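PDB 6XSX: ZmpA Glycopeptidase, which probably cleaves glycosylated proteins as a zinc-dependent glycopeptidase, this chain being the catalytic M60 peptidase module of a much longer protein. Local coordinates for residues A[274-286]-A[299-311]. Residues are numbered along the deposited sequence; the frame is centred on the assembly and turned at random.
With EDO (1,2-ethanediol), chain H.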
# COMPACT_ATOMS: atom_id res chain seq x y z
N ASP A 274 3.38 8.21 7.43
CA ASP A 274 4.43 7.88 6.49
C ASP A 274 3.84 7.11 5.32
O ASP A 274 3.12 6.14 5.54
CB ASP A 274 5.48 7.03 7.22
CG ASP A 274 6.72 6.69 6.40
OD1 ASP A 274 6.59 5.92 5.42
OD2 ASP A 274 7.80 7.18 6.76
N THR A 275 4.15 7.52 4.08
CA THR A 275 3.72 6.74 2.92
C THR A 275 4.91 6.15 2.18
O THR A 275 4.82 5.89 0.97
CB THR A 275 2.82 7.54 1.97
OG1 THR A 275 3.49 8.74 1.58
CG2 THR A 275 1.46 7.87 2.55
N GLY A 276 6.03 5.96 2.89
CA GLY A 276 7.19 5.30 2.33
C GLY A 276 6.97 3.80 2.19
O GLY A 276 5.91 3.28 2.58
N TRP A 277 7.99 3.11 1.65
CA TRP A 277 7.87 1.72 1.22
C TRP A 277 7.34 0.81 2.34
O TRP A 277 6.41 0.04 2.12
CB TRP A 277 9.19 1.20 0.64
CG TRP A 277 9.04 -0.20 0.12
CD1 TRP A 277 9.14 -1.35 0.85
CD2 TRP A 277 8.67 -0.61 -1.21
NE1 TRP A 277 8.88 -2.44 0.06
CE2 TRP A 277 8.59 -2.02 -1.21
CE3 TRP A 277 8.42 0.08 -2.41
CZ2 TRP A 277 8.28 -2.75 -2.35
CZ3 TRP A 277 8.12 -0.65 -3.54
CH2 TRP A 277 8.05 -2.05 -3.51
N GLY A 278 7.99 0.86 3.51
CA GLY A 278 7.62 0.03 4.65
C GLY A 278 6.11 0.01 4.93
O GLY A 278 5.50 -1.05 4.96
N PHE A 279 5.51 1.20 5.11
CA PHE A 279 4.10 1.28 5.47
C PHE A 279 3.20 0.84 4.33
O PHE A 279 2.25 0.08 4.54
CB PHE A 279 3.72 2.68 5.96
CG PHE A 279 4.03 2.92 7.42
CD1 PHE A 279 3.11 2.58 8.40
CD2 PHE A 279 5.26 3.42 7.81
CE1 PHE A 279 3.40 2.78 9.74
CE2 PHE A 279 5.55 3.62 9.15
CZ PHE A 279 4.62 3.30 10.12
N MET A 280 3.48 1.33 3.11
CA MET A 280 2.56 1.14 2.00
C MET A 280 2.64 -0.28 1.45
O MET A 280 1.66 -0.80 0.93
CB MET A 280 2.80 2.19 0.91
CG MET A 280 2.53 3.60 1.41
SD MET A 280 0.90 3.74 2.22
CE MET A 280 -0.17 3.53 0.81
N HIS A 281 3.79 -0.94 1.64
CA HIS A 281 3.92 -2.34 1.27
C HIS A 281 2.94 -3.18 2.07
O HIS A 281 2.31 -4.08 1.52
CB HIS A 281 5.38 -2.80 1.42
CG HIS A 281 5.58 -4.28 1.31
ND1 HIS A 281 5.84 -4.91 0.10
CD2 HIS A 281 5.56 -5.25 2.25
CE1 HIS A 281 5.97 -6.20 0.30
NE2 HIS A 281 5.81 -6.44 1.62
N GLU A 282 2.78 -2.86 3.36
CA GLU A 282 1.85 -3.58 4.22
C GLU A 282 0.41 -3.29 3.81
O GLU A 282 -0.42 -4.20 3.82
CB GLU A 282 2.04 -3.24 5.70
CG GLU A 282 3.43 -3.59 6.22
CD GLU A 282 3.96 -4.94 5.77
OE1 GLU A 282 3.18 -5.91 5.75
OE2 GLU A 282 5.17 -5.03 5.43
N MET A 283 0.09 -2.03 3.49
CA MET A 283 -1.27 -1.73 3.08
C MET A 283 -1.57 -2.50 1.79
O MET A 283 -2.66 -3.03 1.62
CB MET A 283 -1.48 -0.22 2.87
CG MET A 283 -2.89 0.13 2.44
SD MET A 283 -3.28 1.90 2.66
CE MET A 283 -3.29 1.99 4.45
N GLY A 284 -0.56 -2.57 0.90
CA GLY A 284 -0.64 -3.32 -0.35
C GLY A 284 -1.05 -4.78 -0.15
O GLY A 284 -1.92 -5.28 -0.86
N HIS A 285 -0.42 -5.46 0.81
CA HIS A 285 -0.76 -6.84 1.13
C HIS A 285 -2.23 -6.94 1.51
O HIS A 285 -2.87 -7.93 1.21
CB HIS A 285 0.03 -7.35 2.34
CG HIS A 285 1.42 -7.82 2.07
ND1 HIS A 285 1.74 -8.64 1.00
CD2 HIS A 285 2.57 -7.62 2.77
CE1 HIS A 285 3.03 -8.90 1.03
NE2 HIS A 285 3.57 -8.29 2.11
N ASN A 286 -2.74 -5.92 2.22
CA ASN A 286 -4.09 -5.97 2.75
C ASN A 286 -5.11 -5.74 1.64
O ASN A 286 -6.26 -6.17 1.76
CB ASN A 286 -4.28 -4.99 3.92
CG ASN A 286 -3.91 -5.62 5.25
OD1 ASN A 286 -4.35 -6.72 5.57
ND2 ASN A 286 -3.10 -4.92 6.03
N ASN A 299 1.08 -6.58 -5.39
CA ASN A 299 0.78 -5.69 -4.27
C ASN A 299 1.82 -4.57 -4.16
O ASN A 299 1.58 -3.54 -3.52
CB ASN A 299 0.45 -6.45 -2.98
CG ASN A 299 -0.92 -7.11 -3.03
OD1 ASN A 299 -1.73 -6.81 -3.90
ND2 ASN A 299 -1.20 -8.00 -2.08
N ASN A 300 2.97 -4.76 -4.81
CA ASN A 300 4.04 -3.78 -4.84
C ASN A 300 3.64 -2.54 -5.63
O ASN A 300 4.30 -1.50 -5.55
CB ASN A 300 5.29 -4.38 -5.49
CG ASN A 300 5.85 -5.53 -4.69
OD1 ASN A 300 6.17 -5.37 -3.52
ND2 ASN A 300 5.96 -6.70 -5.31
N MET A 301 2.60 -2.66 -6.45
CA MET A 301 2.18 -1.53 -7.27
C MET A 301 1.76 -0.39 -6.36
O MET A 301 1.88 0.78 -6.75
CB MET A 301 1.03 -1.90 -8.20
CG MET A 301 1.46 -2.79 -9.36
SD MET A 301 2.59 -1.96 -10.55
CE MET A 301 1.43 -0.89 -11.39
N LEU A 302 1.30 -0.73 -5.14
CA LEU A 302 0.80 0.30 -4.23
C LEU A 302 1.96 1.14 -3.68
O LEU A 302 1.96 2.36 -3.86
CB LEU A 302 -0.11 -0.28 -3.13
CG LEU A 302 -0.73 0.78 -2.21
CD1 LEU A 302 -1.72 1.66 -2.96
CD2 LEU A 302 -1.40 0.15 -0.99
N PRO A 303 2.97 0.57 -2.98
CA PRO A 303 4.09 1.39 -2.51
C PRO A 303 4.80 2.14 -3.64
O PRO A 303 5.20 3.29 -3.44
CB PRO A 303 4.97 0.40 -1.72
CG PRO A 303 4.57 -0.97 -2.24
CD PRO A 303 3.09 -0.84 -2.56
N LEU A 304 4.92 1.53 -4.84
CA LEU A 304 5.55 2.21 -5.97
C LEU A 304 4.78 3.48 -6.34
O LEU A 304 5.40 4.51 -6.60
CB LEU A 304 5.67 1.27 -7.18
CG LEU A 304 6.65 0.11 -7.04
CD1 LEU A 304 6.46 -0.89 -8.18
CD2 LEU A 304 8.09 0.58 -7.00
N HIS A 305 3.44 3.41 -6.34
CA HIS A 305 2.59 4.54 -6.68
C HIS A 305 2.79 5.68 -5.69
O HIS A 305 2.93 6.84 -6.11
CB HIS A 305 1.12 4.10 -6.77
CG HIS A 305 0.12 5.20 -6.91
ND1 HIS A 305 -0.01 5.96 -8.06
CD2 HIS A 305 -0.85 5.63 -6.07
CE1 HIS A 305 -1.00 6.81 -7.91
NE2 HIS A 305 -1.53 6.64 -6.69
N PHE A 306 2.84 5.33 -4.39
CA PHE A 306 3.00 6.29 -3.32
C PHE A 306 4.37 6.96 -3.41
O PHE A 306 4.50 8.12 -3.03
CB PHE A 306 2.61 5.70 -1.96
CG PHE A 306 1.17 5.96 -1.59
CD1 PHE A 306 0.80 7.15 -0.98
CD2 PHE A 306 0.18 5.03 -1.88
CE1 PHE A 306 -0.53 7.40 -0.67
CE2 PHE A 306 -1.15 5.28 -1.57
CZ PHE A 306 -1.50 6.46 -0.95
N GLU A 307 5.36 6.21 -3.91
CA GLU A 307 6.67 6.78 -4.22
C GLU A 307 6.54 7.80 -5.36
O GLU A 307 7.03 8.92 -5.25
CB GLU A 307 7.66 5.66 -4.55
CG GLU A 307 8.27 5.05 -3.30
CD GLU A 307 9.10 3.80 -3.49
OE1 GLU A 307 8.89 3.08 -4.50
OE2 GLU A 307 9.96 3.54 -2.62
N ARG A 308 5.86 7.40 -6.44
CA ARG A 308 5.75 8.26 -7.61
C ARG A 308 4.98 9.54 -7.28
O ARG A 308 5.39 10.62 -7.69
CB ARG A 308 5.07 7.53 -8.77
CG ARG A 308 4.80 8.41 -9.98
CD ARG A 308 3.74 7.78 -10.86
NE ARG A 308 3.70 8.38 -12.19
CZ ARG A 308 3.04 7.89 -13.24
NH1 ARG A 308 2.34 6.77 -13.14
NH2 ARG A 308 3.09 8.53 -14.39
N ILE A 309 3.86 9.43 -6.55
CA ILE A 309 3.03 10.62 -6.36
C ILE A 309 3.73 11.63 -5.45
O ILE A 309 3.30 12.77 -5.40
CB ILE A 309 1.60 10.32 -5.90
CG1 ILE A 309 1.55 9.71 -4.49
CG2 ILE A 309 0.87 9.48 -6.93
CD1 ILE A 309 0.17 9.37 -4.00
N LYS A 310 4.82 11.23 -4.77
CA LYS A 310 5.57 12.14 -3.92
C LYS A 310 6.86 12.60 -4.59
O LYS A 310 7.63 13.36 -4.01
CB LYS A 310 5.86 11.50 -2.55
CG LYS A 310 4.68 11.33 -1.61
CD LYS A 310 5.06 11.03 -0.15
CE LYS A 310 6.12 9.95 0.01
NZ LYS A 310 5.63 8.60 -0.36
N GLY A 311 7.11 12.14 -5.83
CA GLY A 311 8.33 12.48 -6.56
C GLY A 311 9.55 11.71 -6.06
O GLY A 311 10.69 12.09 -6.31
C1 EDO H . 0.34 4.80 6.25
O1 EDO H . 1.02 5.48 7.31
C2 EDO H . -0.79 3.88 6.61
O2 EDO H . -0.48 2.88 7.59
O HOH W 1 5.65 3.76 -0.64
O HOH W 2 9.62 4.63 -0.06
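Helices 277-286 and 301-309 run roughly antiparallel, at 139° between their directions and 7.8 Å between axes at closest approach, with Met280 and Gly284 abutting Pro303 and Asn299. Helix 277-286 carries His281, Glu282 and His285, consistent with the HExxH zinc-binding motif of M60 peptidases, although no metal is bound here. Pro303 lies over one face of the Trp277 indole: its CG is 3.8 Å from the six-membered ring centroid and 12° off the normal, a CH-pi contact. CG anti to the backbone N (chi1 -177°) carries the indole across Pro303, with Leu304 CD2 and Glu307 OE1 at its edge. The Glu307 carboxylate is anchored elsewhere, by Asn315 N and a salt bridge to Arg318. Met280 bends at chi2 and chi3, placing SD over the Phe306 face, 4.4 Å from its centroid, a Met-aromatic contact. Bare Gly284 lets the Asn299 backbone approach (CA to CA 4.8 Å), since a CB would run into Asn299 O; Leu302 CD2 lies 3.4 Å from Gly284 N. Water 1 bridges the carbonyls of Thr275 and Pro303. Beside the N-terminal end of helix 277-286, Lys310 NZ donates to Thr275 OG1 (2.9 Å) and, from well above the carbonyl plane, to Phe306 O (2.9 Å).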